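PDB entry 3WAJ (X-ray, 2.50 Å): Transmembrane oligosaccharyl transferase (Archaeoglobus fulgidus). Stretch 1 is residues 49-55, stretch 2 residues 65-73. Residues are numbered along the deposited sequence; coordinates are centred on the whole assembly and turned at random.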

# COMPACT_ATOMS: atom_id res chain seq x y z
N TRP A 49 6.13 7.14 -0.70
CA TRP A 49 6.98 7.45 -1.85
C TRP A 49 6.22 8.19 -2.95
O TRP A 49 6.81 9.00 -3.68
CB TRP A 49 7.66 6.19 -2.38
CG TRP A 49 8.62 5.65 -1.36
CD1 TRP A 49 8.32 4.84 -0.30
CD2 TRP A 49 10.03 5.95 -1.25
NE1 TRP A 49 9.46 4.59 0.44
CE2 TRP A 49 10.52 5.26 -0.12
CE3 TRP A 49 10.92 6.73 -1.99
CZ2 TRP A 49 11.87 5.31 0.28
CZ3 TRP A 49 12.27 6.78 -1.60
CH2 TRP A 49 12.72 6.07 -0.48
N TYR A 50 4.93 7.93 -3.08
CA TYR A 50 4.15 8.59 -4.11
C TYR A 50 3.78 10.02 -3.70
O TYR A 50 3.77 10.93 -4.54
CB TYR A 50 2.89 7.78 -4.49
CG TYR A 50 2.30 8.28 -5.77
CD1 TYR A 50 2.93 8.01 -6.99
CD2 TYR A 50 1.14 9.06 -5.78
CE1 TYR A 50 2.41 8.47 -8.20
CE2 TYR A 50 0.60 9.52 -6.99
CZ TYR A 50 1.25 9.22 -8.19
OH TYR A 50 0.75 9.68 -9.39
N TYR A 51 3.46 10.23 -2.41
CA TYR A 51 3.35 11.61 -1.91
C TYR A 51 4.60 12.40 -2.26
O TYR A 51 4.53 13.50 -2.80
CB TYR A 51 3.04 11.67 -0.41
CG TYR A 51 1.56 11.72 -0.21
CD1 TYR A 51 0.82 12.81 -0.64
CD2 TYR A 51 0.88 10.63 0.33
CE1 TYR A 51 -0.56 12.83 -0.52
CE2 TYR A 51 -0.50 10.65 0.47
CZ TYR A 51 -1.21 11.74 0.04
OH TYR A 51 -2.57 11.75 0.18
N TYR A 52 5.74 11.79 -1.97
CA TYR A 52 7.05 12.36 -2.27
C TYR A 52 7.13 12.76 -3.74
O TYR A 52 7.52 13.89 -4.05
CB TYR A 52 8.10 11.31 -1.89
CG TYR A 52 9.52 11.55 -2.33
CD1 TYR A 52 10.21 10.55 -3.03
CD2 TYR A 52 10.19 12.73 -2.03
CE1 TYR A 52 11.53 10.72 -3.42
CE2 TYR A 52 11.53 12.91 -2.43
CZ TYR A 52 12.18 11.89 -3.12
OH TYR A 52 13.49 12.03 -3.52
N ARG A 53 6.75 11.84 -4.62
CA ARG A 53 6.73 12.10 -6.06
C ARG A 53 5.86 13.33 -6.36
O ARG A 53 6.26 14.22 -7.12
CB ARG A 53 6.25 10.85 -6.82
CG ARG A 53 6.10 11.00 -8.35
CD ARG A 53 4.79 11.75 -8.78
NE ARG A 53 4.68 11.79 -10.24
CZ ARG A 53 5.42 12.58 -11.01
NH1 ARG A 53 6.28 13.42 -10.47
NH2 ARG A 53 5.28 12.53 -12.33
N LEU A 54 4.67 13.37 -5.76
CA LEU A 54 3.74 14.47 -6.00
C LEU A 54 4.26 15.79 -5.42
O LEU A 54 4.19 16.83 -6.08
CB LEU A 54 2.36 14.15 -5.42
CG LEU A 54 1.58 13.01 -6.07
CD1 LEU A 54 0.20 12.85 -5.37
CD2 LEU A 54 1.42 13.27 -7.56
N ILE A 55 4.78 15.76 -4.20
CA ILE A 55 5.22 16.98 -3.52
C ILE A 55 6.40 17.65 -4.28
O ILE A 55 6.42 18.85 -4.48
CB ILE A 55 5.55 16.71 -2.04
CG1 ILE A 55 4.26 16.49 -1.26
CG2 ILE A 55 6.35 17.86 -1.42
CD1 ILE A 55 4.45 15.87 0.13
N ARG A 65 -0.62 21.74 -8.95
CA ARG A 65 -0.29 20.32 -8.81
C ARG A 65 -0.96 19.56 -9.93
O ARG A 65 -1.91 20.05 -10.54
CB ARG A 65 -0.71 19.77 -7.44
CG ARG A 65 -2.19 19.90 -7.11
CD ARG A 65 -2.64 18.83 -6.13
NE ARG A 65 -2.70 17.49 -6.75
CZ ARG A 65 -3.04 16.38 -6.11
NH1 ARG A 65 -3.35 16.42 -4.83
NH2 ARG A 65 -3.07 15.21 -6.77
N ILE A 66 -0.44 18.37 -10.23
CA ILE A 66 -1.04 17.49 -11.23
C ILE A 66 -2.24 16.73 -10.64
O ILE A 66 -2.36 16.58 -9.41
CB ILE A 66 -0.01 16.49 -11.75
CG1 ILE A 66 0.41 15.54 -10.63
CG2 ILE A 66 1.19 17.22 -12.34
CD1 ILE A 66 1.26 14.36 -11.08
N TRP A 67 -3.11 16.24 -11.51
CA TRP A 67 -4.25 15.41 -11.11
C TRP A 67 -4.26 14.18 -11.97
O TRP A 67 -5.19 13.36 -11.94
CB TRP A 67 -5.56 16.19 -11.29
CG TRP A 67 -5.57 17.38 -10.41
CD1 TRP A 67 -5.18 18.65 -10.72
CD2 TRP A 67 -5.93 17.41 -9.02
NE1 TRP A 67 -5.29 19.47 -9.62
CE2 TRP A 67 -5.75 18.73 -8.57
CE3 TRP A 67 -6.39 16.44 -8.12
CZ2 TRP A 67 -6.02 19.11 -7.25
CZ3 TRP A 67 -6.66 16.81 -6.82
CH2 TRP A 67 -6.48 18.14 -6.39
N PHE A 68 -3.20 14.05 -12.76
CA PHE A 68 -2.97 12.88 -13.58
C PHE A 68 -1.46 12.68 -13.79
O PHE A 68 -0.69 13.64 -13.87
CB PHE A 68 -3.72 13.02 -14.91
CG PHE A 68 -3.57 11.85 -15.83
CD1 PHE A 68 -4.40 10.74 -15.70
CD2 PHE A 68 -2.58 11.84 -16.81
CE1 PHE A 68 -4.27 9.65 -16.55
CE2 PHE A 68 -2.43 10.75 -17.67
CZ PHE A 68 -3.28 9.65 -17.54
N ASP A 69 -1.04 11.41 -13.86
CA ASP A 69 0.38 11.09 -13.79
C ASP A 69 0.70 10.03 -14.82
O ASP A 69 0.52 8.85 -14.57
CB ASP A 69 0.74 10.61 -12.37
CG ASP A 69 2.25 10.28 -12.20
OD1 ASP A 69 3.06 10.54 -13.11
OD2 ASP A 69 2.62 9.76 -11.12
N PRO A 70 1.16 10.46 -16.00
CA PRO A 70 1.48 9.50 -17.06
C PRO A 70 2.75 8.72 -16.76
O PRO A 70 3.10 7.79 -17.50
CB PRO A 70 1.69 10.40 -18.30
CG PRO A 70 2.06 11.73 -17.73
CD PRO A 70 1.26 11.85 -16.47
N PHE A 71 3.44 9.10 -15.69
CA PHE A 71 4.71 8.48 -15.32
C PHE A 71 4.48 7.13 -14.65
O PHE A 71 5.40 6.32 -14.51
CB PHE A 71 5.47 9.39 -14.38
CG PHE A 71 6.95 9.51 -14.67
CD1 PHE A 71 7.82 8.48 -14.33
CD2 PHE A 71 7.47 10.68 -15.23
CE1 PHE A 71 9.17 8.60 -14.56
CE2 PHE A 71 8.83 10.80 -15.46
CZ PHE A 71 9.68 9.75 -15.13
N THR A 72 3.24 6.89 -14.22
CA THR A 72 2.87 5.61 -13.63
C THR A 72 1.80 4.88 -14.45
O THR A 72 1.24 5.45 -15.39
CB THR A 72 2.44 5.77 -12.18
OG1 THR A 72 2.45 4.49 -11.55
CG2 THR A 72 1.06 6.42 -12.09
N TYR A 73 1.54 3.62 -14.11
CA TYR A 73 0.59 2.81 -14.89
C TYR A 73 0.91 2.91 -16.40
O TYR A 73 0.04 3.15 -17.25
CB TYR A 73 -0.87 3.21 -14.56
CG TYR A 73 -1.94 2.40 -15.26
CD1 TYR A 73 -1.70 1.09 -15.70
CD2 TYR A 73 -3.19 2.95 -15.50
CE1 TYR A 73 -2.68 0.37 -16.35
CE2 TYR A 73 -4.19 2.23 -16.17
CZ TYR A 73 -3.92 0.94 -16.59
OH TYR A 73 -4.90 0.24 -17.25

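The contact between the helix of residues 49-55 and the segment 65-73 is organised around the carboxylate of Asp69, which receives hydrogen bonds from two helical side chains and from the backbone of its own segment. Tyr50, Arg53 and Leu54, spaced at three and four residues, lie on one side of the helix and direct their CA-to-CB bonds toward the second stretch, whereas Trp49, Tyr52 and Ile55 are out of its reach.

Arg53 and Asp69 form a two-pronged salt bridge. Arg53 NE donates to Asp69 OD2 at 3.0 Å and Arg53 NH2 donates to Asp69 OD1 at 3.1 Å, with N-H...acceptor angles of 166° and 165°. The two bonds are therefore nearly straight and almost equal in length, as expected when a carboxylate meets the edge of a guanidinium near its plane and each oxygen faces one N-H group. Arg53 NH1 takes no part in this pairing but is hydrogen-bonded elsewhere in the structure, as is NH2 in addition to its bond to Asp69, so every nitrogen of the guanidinium has a partner.

Asp69 OD2 also accepts a hydrogen bond from Tyr50 OH at 2.5 Å. In this short bond, from a phenol to a carboxylate that also faces an arginine, the oxygen lies at the edge of the tyrosine ring, near its plane. The other oxygen has a second donor too: Phe71 N gives a hydrogen bond to Asp69 OD1 at 3.0 Å. Each carboxylate oxygen thus accepts two hydrogen bonds, which suits an acidic group in a buried setting.

The bond from Phe71 N lies within a type I beta turn from Asp69 to Thr72. The turn's own backbone bond, from Thr72 N to Asp69 O, is weak at 3.4 Å; the bond from Phe71 N to Asp69 OD1 is a second link within the turn, made by the same side chain that engages the helix. Close to the salt bridge, Phe71 CB packs 3.8 Å from Arg53 NH2.

Toward the other end of the contact the character becomes apolar. Leu54 CD2 meets Ile66 CD1 at 3.7 Å, and Leu54 CD1 lies 4.3 Å from Arg65 NH2, a packing contact rather than a polar one. The Arg65 guanidinium finds its acceptor within its own segment: NE and NH2 both donate to Ile66 O, at 2.8 and 3.1 Å, the first with the straighter geometry (156° against 139°). Arg65 NH1 and NH2 have further partners elsewhere in the structure, leaving no nitrogen of this group unpaired either.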